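Naphthalene dioxygenase small subunit (Rhodococcus sp., PDB 2B1X) is the small (beta) subunit of a hexameric Rieske non-heme iron naphthalene 1,2-dioxygenase and probably contributes to its oxidoreductase activity. Local coordinates at residues 13-18 and 113-118; 17-22 and 97-102; 140-145 and 149-154. All coordinates share one frame; numbering follows the deposited sequence.

Helix 10-27, near the N terminus, opens two of the three contacts. Its 13-18 part meets strand 112-124 in interaction 1, and the overlapping 17-22 part meets strand 94-106 in interaction 2. The loop closed by interaction 2, from 22 to 97, therefore lies inside the loop closed by interaction 1. Interaction 3 follows in series as a short hairpin closure between strands 132-145 and 148-158. All three reach one mixed sheet, in which strands 94-106, 112-124, 132-145 and 148-158 are successive neighbours. The helix lies against this sheet, and the Glu22 to Arg154 salt bridge ties interaction 2 to interaction 3.

Interaction 1 (13-18 and 113-118); sequences REITEW and FKVTSN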
loop_
_atom_site.group_PDB
_atom_site.type_symbol
_atom_site.label_atom_id
_atom_site.label_comp_id
_atom_site.label_asym_id
_atom_site.label_seq_id
_atom_site.Cartn_x
_atom_site.Cartn_y
_atom_site.Cartn_z
ATOM N N ARG B 13 -14.015 -26.139 -24.436
ATOM C CA ARG B 13 -14.312 -24.865 -25.067
ATOM C C ARG B 13 -15.610 -24.275 -24.520
ATOM O O ARG B 13 -15.644 -23.130 -24.066
ATOM C CB ARG B 13 -14.398 -25.018 -26.589
ATOM C CG ARG B 13 -14.170 -23.706 -27.320
ATOM C CD ARG B 13 -14.698 -23.665 -28.729
ATOM N NE ARG B 13 -15.326 -22.387 -29.044
ATOM C CZ ARG B 13 -15.573 -21.954 -30.279
ATOM N NH1 ARG B 13 -15.239 -22.692 -31.328
ATOM N NH2 ARG B 13 -16.164 -20.781 -30.474
ATOM N N GLU B 14 -16.664 -25.073 -24.557
ATOM C CA GLU B 14 -17.967 -24.648 -24.094
ATOM C C GLU B 14 -17.933 -24.212 -22.632
ATOM O O GLU B 14 -18.482 -23.163 -22.284
ATOM C CB GLU B 14 -18.999 -25.762 -24.307
ATOM C CG GLU B 14 -19.344 -26.014 -25.768
ATOM C CD GLU B 14 -20.424 -27.074 -25.951
ATOM O OE1 GLU B 14 -20.928 -27.622 -24.929
ATOM O OE2 GLU B 14 -20.777 -27.360 -27.131
ATOM N N ILE B 15 -17.289 -25.019 -21.790
ATOM C CA ILE B 15 -17.213 -24.731 -20.363
ATOM C C ILE B 15 -16.400 -23.460 -20.128
ATOM O O ILE B 15 -16.808 -22.581 -19.369
ATOM C CB ILE B 15 -16.682 -25.948 -19.568
ATOM C CG1 ILE B 15 -17.806 -26.997 -19.448
ATOM C CG2 ILE B 15 -16.187 -25.531 -18.199
ATOM C CD1 ILE B 15 -17.383 -28.360 -18.915
ATOM N N THR B 16 -15.289 -23.348 -20.836
ATOM C CA THR B 16 -14.441 -22.167 -20.727
ATOM C C THR B 16 -15.235 -20.925 -21.141
ATOM O O THR B 16 -15.266 -19.950 -20.401
ATOM C CB THR B 16 -13.144 -22.364 -21.517
ATOM O OG1 THR B 16 -12.451 -23.501 -20.976
ATOM C CG2 THR B 16 -12.169 -21.191 -21.284
ATOM N N GLU B 17 -15.945 -21.008 -22.272
ATOM C CA GLU B 17 -16.766 -19.900 -22.742
ATOM C C GLU B 17 -17.868 -19.585 -21.738
ATOM O O GLU B 17 -18.195 -18.424 -21.522
ATOM C CB GLU B 17 -17.306 -20.149 -24.160
ATOM C CG GLU B 17 -16.184 -19.987 -25.205
ATOM C CD GLU B 17 -16.624 -20.072 -26.666
ATOM O OE1 GLU B 17 -17.700 -20.660 -26.976
ATOM O OE2 GLU B 17 -15.854 -19.561 -27.528
ATOM N N TRP B 18 -18.426 -20.620 -21.111
ATOM C CA TRP B 18 -19.467 -20.424 -20.107
ATOM C C TRP B 18 -18.890 -19.632 -18.913
ATOM O O TRP B 18 -19.506 -18.685 -18.419
ATOM C CB TRP B 18 -20.042 -21.777 -19.681
ATOM C CG TRP B 18 -21.263 -21.691 -18.804
ATOM C CD1 TRP B 18 -22.579 -21.814 -19.202
ATOM C CD2 TRP B 18 -21.288 -21.487 -17.388
ATOM N NE1 TRP B 18 -23.407 -21.694 -18.111
ATOM C CE2 TRP B 18 -22.642 -21.492 -16.987
ATOM C CE3 TRP B 18 -20.297 -21.303 -16.407
ATOM C CZ2 TRP B 18 -23.032 -21.321 -15.647
ATOM C CZ3 TRP B 18 -20.681 -21.119 -15.080
ATOM C CH2 TRP B 18 -22.043 -21.133 -14.714
ATOM N N PHE B 113 -19.833 -31.855 -14.674
ATOM C CA PHE B 113 -18.406 -31.597 -14.815
ATOM C C PHE B 113 -17.828 -30.872 -13.590
ATOM O O PHE B 113 -18.470 -29.996 -13.007
ATOM C CB PHE B 113 -18.128 -30.809 -16.096
ATOM C CG PHE B 113 -18.520 -31.539 -17.342
ATOM C CD1 PHE B 113 -19.817 -31.427 -17.856
ATOM C CD2 PHE B 113 -17.611 -32.372 -17.992
ATOM C CE1 PHE B 113 -20.198 -32.119 -19.012
ATOM C CE2 PHE B 113 -17.984 -33.073 -19.152
ATOM C CZ PHE B 113 -19.282 -32.944 -19.659
ATOM N N LYS B 114 -16.618 -31.272 -13.199
ATOM C CA LYS B 114 -15.870 -30.611 -12.133
ATOM C C LYS B 114 -14.928 -29.583 -12.764
ATOM O O LYS B 114 -14.027 -29.913 -13.552
ATOM C CB LYS B 114 -15.105 -31.619 -11.262
ATOM C CG LYS B 114 -15.982 -32.728 -10.644
ATOM C CD LYS B 114 -15.173 -33.678 -9.719
ATOM C CE LYS B 114 -16.098 -34.691 -9.015
ATOM N NZ LYS B 114 -15.338 -35.900 -8.532
ATOM N N VAL B 115 -15.163 -28.324 -12.431
ATOM C CA VAL B 115 -14.493 -27.241 -13.095
ATOM C C VAL B 115 -13.794 -26.404 -12.036
ATOM O O VAL B 115 -14.437 -25.910 -11.122
ATOM C CB VAL B 115 -15.478 -26.403 -13.926
ATOM C CG1 VAL B 115 -14.759 -25.269 -14.636
ATOM C CG2 VAL B 115 -16.208 -27.312 -14.930
ATOM N N THR B 116 -12.480 -26.300 -12.178
ATOM C CA THR B 116 -11.601 -25.598 -11.236
ATOM C C THR B 116 -10.881 -24.444 -11.943
ATOM O O THR B 116 -10.238 -24.642 -12.979
ATOM C CB THR B 116 -10.560 -26.570 -10.636
ATOM O OG1 THR B 116 -11.217 -27.748 -10.159
ATOM C CG2 THR B 116 -9.957 -25.978 -9.376
ATOM N N SER B 117 -11.024 -23.242 -11.398
ATOM C CA SER B 117 -10.337 -22.080 -11.973
ATOM C C SER B 117 -9.687 -21.207 -10.917
ATOM O O SER B 117 -10.158 -21.164 -9.781
ATOM C CB SER B 117 -11.306 -21.265 -12.830
ATOM O OG SER B 117 -12.544 -21.035 -12.164
ATOM N N ASN B 118 -8.597 -20.520 -11.294
ATOM C CA ASN B 118 -8.024 -19.469 -10.460
ATOM C C ASN B 118 -8.761 -18.155 -10.673
ATOM O O ASN B 118 -9.094 -17.796 -11.809
ATOM C CB ASN B 118 -6.532 -19.325 -10.755
ATOM C CG ASN B 118 -5.756 -20.476 -10.206
ATOM O OD1 ASN B 118 -6.337 -21.348 -9.524
ATOM N ND2 ASN B 118 -4.478 -20.541 -10.525
#
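Ile15 packs against both Phe113 and Val115, dividing its two branches between them. Its longer branch ends in CD1, which sits 3.7 Å from Phe113 CG and almost as near to Phe113 CB, so the methyl meets the root of the aromatic group. From there it also makes an off-centre CH-pi contact: CD1 of Ile15 is 4.2 Å from the centroid of the Phe113 ring, 29° off the ring normal. The shorter branch works on the next inward-facing residue of the strand. Ile15 CG2 comes within 3.7 Å of Val115 CG2 and 3.8 Å of Val115 CG1, nestling against both valine methyls. The torsion explains this division: with chi1 at -76°, CG1 turns away from the carbonyl carbon and carries CD1 to the phenylalanine, while CG2, opposite the backbone N, is left for the valine.

Here helix 10-27 packs on one face of the curved sheet, an arrangement that belongs to the NTF2-like alpha+beta fold of the ring-hydroxylating dioxygenase beta subunits. Phe113 and Val115 are two apart on strand 112-124, and both direct their CB toward the helix; Lys114 between them points away and pairs with Asp108. All three touching residues are buried, and no hydrogen bond crosses between the segments. Phe149 from strand 148-158 packs on both Ile15 and Phe113, and Val104 and Leu19 continue the apolar layer.

On the helix itself, Arg13 reaches along the surface to Glu17, one turn later. Arg13 NH2 donates to Glu17 OE2 over 3.2 Å, meeting the syn side of the carboxylate 20° out of its plane; Arg13 NE adds a weak bond to the same oxygen.

Interaction 2 (17-22 and 97-102); sequences EWLYME and HFVTNV
Helix 10-27 of this NTF2-like fold crosses from strand 112-124 to strand 94-106, an outermost strand of the sheet within this chain, and segments 17-22 and 97-102 meet there. Leu19 and Tyr20, adjacent on the helix, approach the strand in different ways. Leu19 directs its CB toward the strand and meets Val102 tip to tip: Leu19 CD1 lies 3.9 Å from Val102 CG1 and 4.0 Å from Val102 CG2, so a single methyl faces both valine branches. The same CD1 touches Val99 more loosely, with Val99 CG1 at 4.5 Å. Val99 and Val102 both turn their CB toward the helix although they are three residues apart, because the chain turns a corner at Asn101.

Tyr20 starts out along the flank of the helix, but with CG opposite the carbonyl carbon (chi1 -63°) the far part of its ring swings in toward the strand. Its CE2 comes within 3.8 Å of the carbonyl O of Val99 and 4.3 Å of Val99 CB, an oblique approach. Beyond the ring, a water molecule links the phenol to the backbone. It lies 2.7 Å from Tyr20 OH and donates to Val99 O over a short 2.5 Å, so the same carbonyl is approached by the ring carbon and bonded by the water.

This border also faces another copy of the protein: Val102 of a neighbouring subunit packs on Tyr20, and Asn101 of that subunit packs on Val99. No direct hydrogen bond passes between helix and strand here. The attachment is thus apolar at Leu19, and both apolar and water-mediated at Tyr20, where the bridging water supplies a donor to the Val99 carbonyl and a hydrogen-bonding partner to the phenol.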
loop_
_atom_site.group_PDB
_atom_site.type_symbol
_atom_site.label_atom_id
_atom_site.label_comp_id
_atom_site.label_asym_id
_atom_site.label_seq_id
_atom_site.Cartn_x
_atom_site.Cartn_y
_atom_site.Cartn_z
ATOM N N GLU B 17 -15.945 -21.008 -22.272
ATOM C CA GLU B 17 -16.766 -19.900 -22.742
ATOM C C GLU B 17 -17.868 -19.585 -21.738
ATOM O O GLU B 17 -18.195 -18.424 -21.522
ATOM C CB GLU B 17 -17.306 -20.149 -24.160
ATOM C CG GLU B 17 -16.184 -19.987 -25.205
ATOM C CD GLU B 17 -16.624 -20.072 -26.666
ATOM O OE1 GLU B 17 -17.700 -20.660 -26.976
ATOM O OE2 GLU B 17 -15.854 -19.561 -27.528
ATOM N N TRP B 18 -18.426 -20.620 -21.111
ATOM C CA TRP B 18 -19.467 -20.424 -20.107
ATOM C C TRP B 18 -18.890 -19.632 -18.913
ATOM O O TRP B 18 -19.506 -18.685 -18.419
ATOM C CB TRP B 18 -20.042 -21.777 -19.681
ATOM C CG TRP B 18 -21.263 -21.691 -18.804
ATOM C CD1 TRP B 18 -22.579 -21.814 -19.202
ATOM C CD2 TRP B 18 -21.288 -21.487 -17.388
ATOM N NE1 TRP B 18 -23.407 -21.694 -18.111
ATOM C CE2 TRP B 18 -22.642 -21.492 -16.987
ATOM C CE3 TRP B 18 -20.297 -21.303 -16.407
ATOM C CZ2 TRP B 18 -23.032 -21.321 -15.647
ATOM C CZ3 TRP B 18 -20.681 -21.119 -15.080
ATOM C CH2 TRP B 18 -22.043 -21.133 -14.714
ATOM N N LEU B 19 -17.690 -19.988 -18.479
ATOM C CA LEU B 19 -17.073 -19.290 -17.351
ATOM C C LEU B 19 -16.812 -17.825 -17.662
ATOM O O LEU B 19 -16.975 -16.947 -16.798
ATOM C CB LEU B 19 -15.754 -19.968 -16.949
ATOM C CG LEU B 19 -15.811 -21.300 -16.220
ATOM C CD1 LEU B 19 -14.426 -21.818 -15.999
ATOM C CD2 LEU B 19 -16.521 -21.113 -14.879
ATOM N N TYR B 20 -16.403 -17.546 -18.896
ATOM C CA TYR B 20 -16.085 -16.166 -19.252
ATOM C C TYR B 20 -17.373 -15.360 -19.389
ATOM O O TYR B 20 -17.396 -14.188 -19.054
ATOM C CB TYR B 20 -15.246 -16.087 -20.531
ATOM C CG TYR B 20 -13.884 -16.729 -20.464
ATOM C CD1 TYR B 20 -13.200 -17.026 -21.633
ATOM C CD2 TYR B 20 -13.227 -16.975 -19.236
ATOM C CE1 TYR B 20 -11.943 -17.583 -21.622
ATOM C CE2 TYR B 20 -11.920 -17.540 -19.207
ATOM C CZ TYR B 20 -11.297 -17.840 -20.411
ATOM O OH TYR B 20 -10.024 -18.401 -20.473
ATOM N N MET B 21 -18.435 -15.992 -19.874
ATOM C CA MET B 21 -19.761 -15.357 -19.947
ATOM C C MET B 21 -20.312 -15.059 -18.542
ATOM O O MET B 21 -20.948 -14.031 -18.308
ATOM C CB MET B 21 -20.713 -16.267 -20.725
ATOM C CG MET B 21 -22.217 -15.859 -20.726
ATOM S SD MET B 21 -23.106 -16.383 -19.210
ATOM C CE MET B 21 -23.173 -18.207 -19.390
ATOM N N GLU B 22 -20.058 -15.970 -17.611
ATOM C CA GLU B 22 -20.534 -15.819 -16.255
ATOM C C GLU B 22 -19.851 -14.625 -15.606
ATOM O O GLU B 22 -20.517 -13.781 -15.018
ATOM C CB GLU B 22 -20.238 -17.078 -15.435
ATOM C CG GLU B 22 -20.938 -17.080 -14.078
ATOM C CD GLU B 22 -20.109 -17.692 -12.949
ATOM O OE1 GLU B 22 -19.110 -18.395 -13.228
ATOM O OE2 GLU B 22 -20.481 -17.506 -11.766
ATOM N N HIS B 97 -13.381 -9.927 -12.751
ATOM C CA HIS B 97 -13.123 -11.312 -12.469
ATOM C C HIS B 97 -12.103 -11.814 -13.504
ATOM O O HIS B 97 -12.471 -12.086 -14.649
ATOM C CB HIS B 97 -14.423 -12.146 -12.611
ATOM C CG HIS B 97 -15.424 -11.948 -11.500
ATOM N ND1 HIS B 97 -16.043 -10.734 -11.259
ATOM C CD2 HIS B 97 -15.874 -12.794 -10.542
ATOM C CE1 HIS B 97 -16.862 -10.849 -10.220
ATOM N NE2 HIS B 97 -16.764 -12.084 -9.754
ATOM N N PHE B 98 -10.836 -11.932 -13.114
ATOM C CA PHE B 98 -9.857 -12.603 -13.959
ATOM C C PHE B 98 -9.912 -14.097 -13.632
ATOM O O PHE B 98 -9.663 -14.496 -12.482
ATOM C CB PHE B 98 -8.446 -12.065 -13.695
ATOM C CG PHE B 98 -8.287 -10.609 -14.013
ATOM C CD1 PHE B 98 -8.534 -9.634 -13.026
ATOM C CD2 PHE B 98 -7.952 -10.202 -15.298
ATOM C CE1 PHE B 98 -8.383 -8.270 -13.280
ATOM C CE2 PHE B 98 -7.805 -8.811 -15.582
ATOM C CZ PHE B 98 -8.028 -7.850 -14.581
ATOM N N VAL B 99 -10.210 -14.906 -14.652
ATOM C CA VAL B 99 -10.450 -16.341 -14.499
ATOM C C VAL B 99 -9.358 -17.010 -15.356
ATOM O O VAL B 99 -9.293 -16.793 -16.585
ATOM C CB VAL B 99 -11.867 -16.722 -15.004
ATOM C CG1 VAL B 99 -12.095 -18.183 -14.914
ATOM C CG2 VAL B 99 -13.010 -15.937 -14.210
ATOM N N THR B 100 -8.490 -17.788 -14.711
ATOM C CA THR B 100 -7.357 -18.388 -15.398
ATOM C C THR B 100 -7.148 -19.783 -14.911
ATOM O O THR B 100 -7.792 -20.212 -13.932
ATOM C CB THR B 100 -6.042 -17.615 -15.063
ATOM O OG1 THR B 100 -5.637 -17.962 -13.729
ATOM C CG2 THR B 100 -6.253 -16.127 -15.058
ATOM N N ASN B 101 -6.190 -20.483 -15.535
ATOM C CA ASN B 101 -5.844 -21.841 -15.108
ATOM C C ASN B 101 -7.116 -22.736 -15.068
ATOM O O ASN B 101 -7.358 -23.418 -14.077
ATOM C CB ASN B 101 -5.218 -21.836 -13.699
ATOM C CG ASN B 101 -3.843 -21.177 -13.630
ATOM O OD1 ASN B 101 -2.847 -21.825 -13.229
ATOM N ND2 ASN B 101 -3.776 -19.904 -13.966
ATOM N N VAL B 102 -7.933 -22.719 -16.115
ATOM C CA VAL B 102 -9.190 -23.499 -16.115
ATOM C C VAL B 102 -8.917 -24.992 -16.272
ATOM O O VAL B 102 -8.288 -25.425 -17.248
ATOM C CB VAL B 102 -10.172 -22.995 -17.173
ATOM C CG1 VAL B 102 -11.457 -23.932 -17.282
ATOM C CG2 VAL B 102 -10.578 -21.542 -16.900
HETATM O O HOH W 1 -8.494 -16.778 -19.002
#

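Interaction 3 (140-145 and 149-154); sequences DVLRRA and FLMAKR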
loop_
_atom_site.group_PDB
_atom_site.type_symbol
_atom_site.label_atom_id
_atom_site.label_comp_id
_atom_site.label_asym_id
_atom_site.label_seq_id
_atom_site.Cartn_x
_atom_site.Cartn_y
_atom_site.Cartn_z
ATOM N N ASP B 140 -16.056 -25.862 -8.897
ATOM C CA ASP B 140 -17.461 -25.842 -9.303
ATOM C C ASP B 140 -17.932 -27.225 -9.766
ATOM O O ASP B 140 -17.143 -28.083 -10.198
ATOM C CB ASP B 140 -17.740 -24.867 -10.463
ATOM C CG ASP B 140 -17.256 -23.451 -10.204
ATOM O OD1 ASP B 140 -17.008 -23.065 -9.023
ATOM O OD2 ASP B 140 -17.062 -22.640 -11.154
ATOM N N VAL B 141 -19.226 -27.424 -9.651
ATOM C CA VAL B 141 -19.903 -28.509 -10.359
ATOM C C VAL B 141 -20.858 -27.836 -11.334
ATOM O O VAL B 141 -21.745 -27.084 -10.934
ATOM C CB VAL B 141 -20.625 -29.474 -9.392
ATOM C CG1 VAL B 141 -21.392 -30.600 -10.159
ATOM C CG2 VAL B 141 -19.606 -30.064 -8.429
ATOM N N LEU B 142 -20.626 -28.082 -12.616
ATOM C CA LEU B 142 -21.521 -27.628 -13.680
ATOM C C LEU B 142 -22.350 -28.801 -14.209
ATOM O O LEU B 142 -21.841 -29.918 -14.331
ATOM C CB LEU B 142 -20.706 -27.019 -14.816
ATOM C CG LEU B 142 -20.495 -25.505 -14.877
ATOM C CD1 LEU B 142 -20.572 -24.772 -13.522
ATOM C CD2 LEU B 142 -19.208 -25.203 -15.620
ATOM N N ARG B 143 -23.614 -28.532 -14.531
ATOM C CA ARG B 143 -24.540 -29.530 -15.046
ATOM C C ARG B 143 -25.036 -29.102 -16.413
ATOM O O ARG B 143 -25.429 -27.951 -16.582
ATOM C CB ARG B 143 -25.746 -29.663 -14.123
ATOM C CG ARG B 143 -25.494 -30.512 -12.903
ATOM C CD ARG B 143 -26.625 -31.469 -12.577
ATOM N NE ARG B 143 -27.687 -30.782 -11.867
ATOM C CZ ARG B 143 -27.819 -30.712 -10.545
ATOM N NH1 ARG B 143 -26.959 -31.309 -9.737
ATOM N NH2 ARG B 143 -28.844 -30.044 -10.036
ATOM N N ARG B 144 -25.033 -30.021 -17.382
ATOM C CA ARG B 144 -25.630 -29.758 -18.695
ATOM C C ARG B 144 -27.102 -29.424 -18.545
ATOM O O ARG B 144 -27.794 -30.023 -17.737
ATOM C CB ARG B 144 -25.479 -30.959 -19.634
ATOM C CG ARG B 144 -24.137 -31.036 -20.333
ATOM C CD ARG B 144 -24.172 -31.819 -21.635
ATOM N NE ARG B 144 -22.875 -32.411 -21.967
ATOM C CZ ARG B 144 -21.920 -31.792 -22.656
ATOM N NH1 ARG B 144 -22.099 -30.537 -23.089
ATOM N NH2 ARG B 144 -20.777 -32.432 -22.909
ATOM N N ALA B 145 -27.557 -28.435 -19.300
ATOM C CA ALA B 145 -28.957 -28.022 -19.295
ATOM C C ALA B 145 -29.243 -27.446 -20.662
ATOM O O ALA B 145 -28.716 -26.394 -21.023
ATOM C CB ALA B 145 -29.228 -26.991 -18.199
ATOM N N PHE B 149 -25.068 -24.883 -19.718
ATOM C CA PHE B 149 -24.755 -25.425 -18.402
ATOM C C PHE B 149 -25.403 -24.596 -17.313
ATOM O O PHE B 149 -25.683 -23.411 -17.489
ATOM C CB PHE B 149 -23.250 -25.447 -18.158
ATOM C CG PHE B 149 -22.491 -26.340 -19.087
ATOM C CD1 PHE B 149 -21.896 -25.829 -20.230
ATOM C CD2 PHE B 149 -22.358 -27.700 -18.812
ATOM C CE1 PHE B 149 -21.190 -26.661 -21.089
ATOM C CE2 PHE B 149 -21.652 -28.523 -19.657
ATOM C CZ PHE B 149 -21.074 -28.003 -20.802
ATOM N N LEU B 150 -25.628 -25.245 -16.182
ATOM C CA LEU B 150 -26.042 -24.569 -14.965
ATOM C C LEU B 150 -25.071 -24.934 -13.869
ATOM O O LEU B 150 -24.522 -26.047 -13.849
ATOM C CB LEU B 150 -27.433 -25.020 -14.538
ATOM C CG LEU B 150 -28.695 -24.210 -14.847
ATOM C CD1 LEU B 150 -28.571 -23.283 -16.048
ATOM C CD2 LEU B 150 -29.873 -25.161 -15.011
ATOM N N MET B 151 -24.891 -23.999 -12.942
ATOM C CA MET B 151 -24.014 -24.215 -11.812
ATOM C C MET B 151 -24.786 -24.791 -10.640
ATOM O O MET B 151 -25.668 -24.141 -10.084
ATOM C CB MET B 151 -23.340 -22.910 -11.395
ATOM C CG MET B 151 -22.245 -23.087 -10.330
ATOM S SD MET B 151 -21.266 -21.615 -10.196
ATOM C CE MET B 151 -22.456 -20.551 -9.249
ATOM N N ALA B 152 -24.387 -25.988 -10.243
ATOM C CA ALA B 152 -24.972 -26.677 -9.111
ATOM C C ALA B 152 -24.217 -26.400 -7.831
ATOM O O ALA B 152 -24.802 -26.439 -6.756
ATOM C CB ALA B 152 -25.017 -28.187 -9.369
ATOM N N LYS B 153 -22.915 -26.124 -7.950
ATOM C CA LYS B 153 -22.060 -25.958 -6.770
ATOM C C LYS B 153 -20.869 -25.073 -7.074
ATOM O O LYS B 153 -20.330 -25.111 -8.170
ATOM C CB LYS B 153 -21.581 -27.325 -6.253
ATOM C CG LYS B 153 -20.890 -27.301 -4.877
ATOM C CD LYS B 153 -20.371 -28.693 -4.499
ATOM C CE LYS B 153 -19.400 -28.637 -3.334
ATOM N NZ LYS B 153 -20.093 -28.465 -2.021
ATOM N N ARG B 154 -20.466 -24.276 -6.091
ATOM C CA ARG B 154 -19.202 -23.571 -6.153
ATOM C C ARG B 154 -18.649 -23.417 -4.747
ATOM O O ARG B 154 -19.381 -23.009 -3.816
ATOM C CB ARG B 154 -19.356 -22.202 -6.814
ATOM C CG ARG B 154 -18.087 -21.344 -6.683
ATOM C CD ARG B 154 -18.067 -20.097 -7.562
ATOM N NE ARG B 154 -17.892 -20.459 -8.971
ATOM C CZ ARG B 154 -18.294 -19.708 -9.983
ATOM N NH1 ARG B 154 -18.941 -18.579 -9.738
ATOM N NH2 ARG B 154 -18.081 -20.103 -11.230
#
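Asp140 and Arg154 lie side by side and point the same way, the guanidinium gripping the carboxylate side-on with two nitrogens. Arg154 NE donates to Asp140 OD1 over 2.8 Å and Arg154 NH2 to Asp140 OD2 over 2.7 Å. Both oxygens are close to the guanidinium plane, but the planes of the two groups are 48° apart, so the nitrogens approach from above the carboxylate. Arg154 is bent at chi3 (-72°), which turns the NE edge back to the aspartate. Met151 SD sits 3.5 Å above the centre of the guanidinium, and NH1 of the same group has a second acid in Glu22 of helix 10-27. The two carboxylates probably offset the buried charge of Arg154 and that of nearby Arg138.

At the other end of the hairpin, Arg144 and Phe149 also run alongside each other, with guanidinium and ring planes 34° apart. Arg144 NH1 is 3.6 Å from Phe149 CZ, and Arg144 CG is equally near Phe149 CE2. Between these pairs Leu142 extends CD1 across Met151, 4.0 Å from Met151 CB. On the reverse face, Arg143 lays its guanidinium over the methyl of Ala152, while its nitrogens are engaged by Asp41 and Glu112.

The backbones hold these groups in register. Arg143 and Leu150 form a hydrogen-bonded pair, each N donating to the other's O. Farther along, Val141 O receives Ala152 N and, weakly, Lys153 N, while Val141 N donates to Lys153 O over 3.0 Å. Two residues of strand 148-158 thus face one of strand 132-145: a classic beta bulge, set in the antiparallel hairpin formed by the last two strands of the NTF2-like sheet.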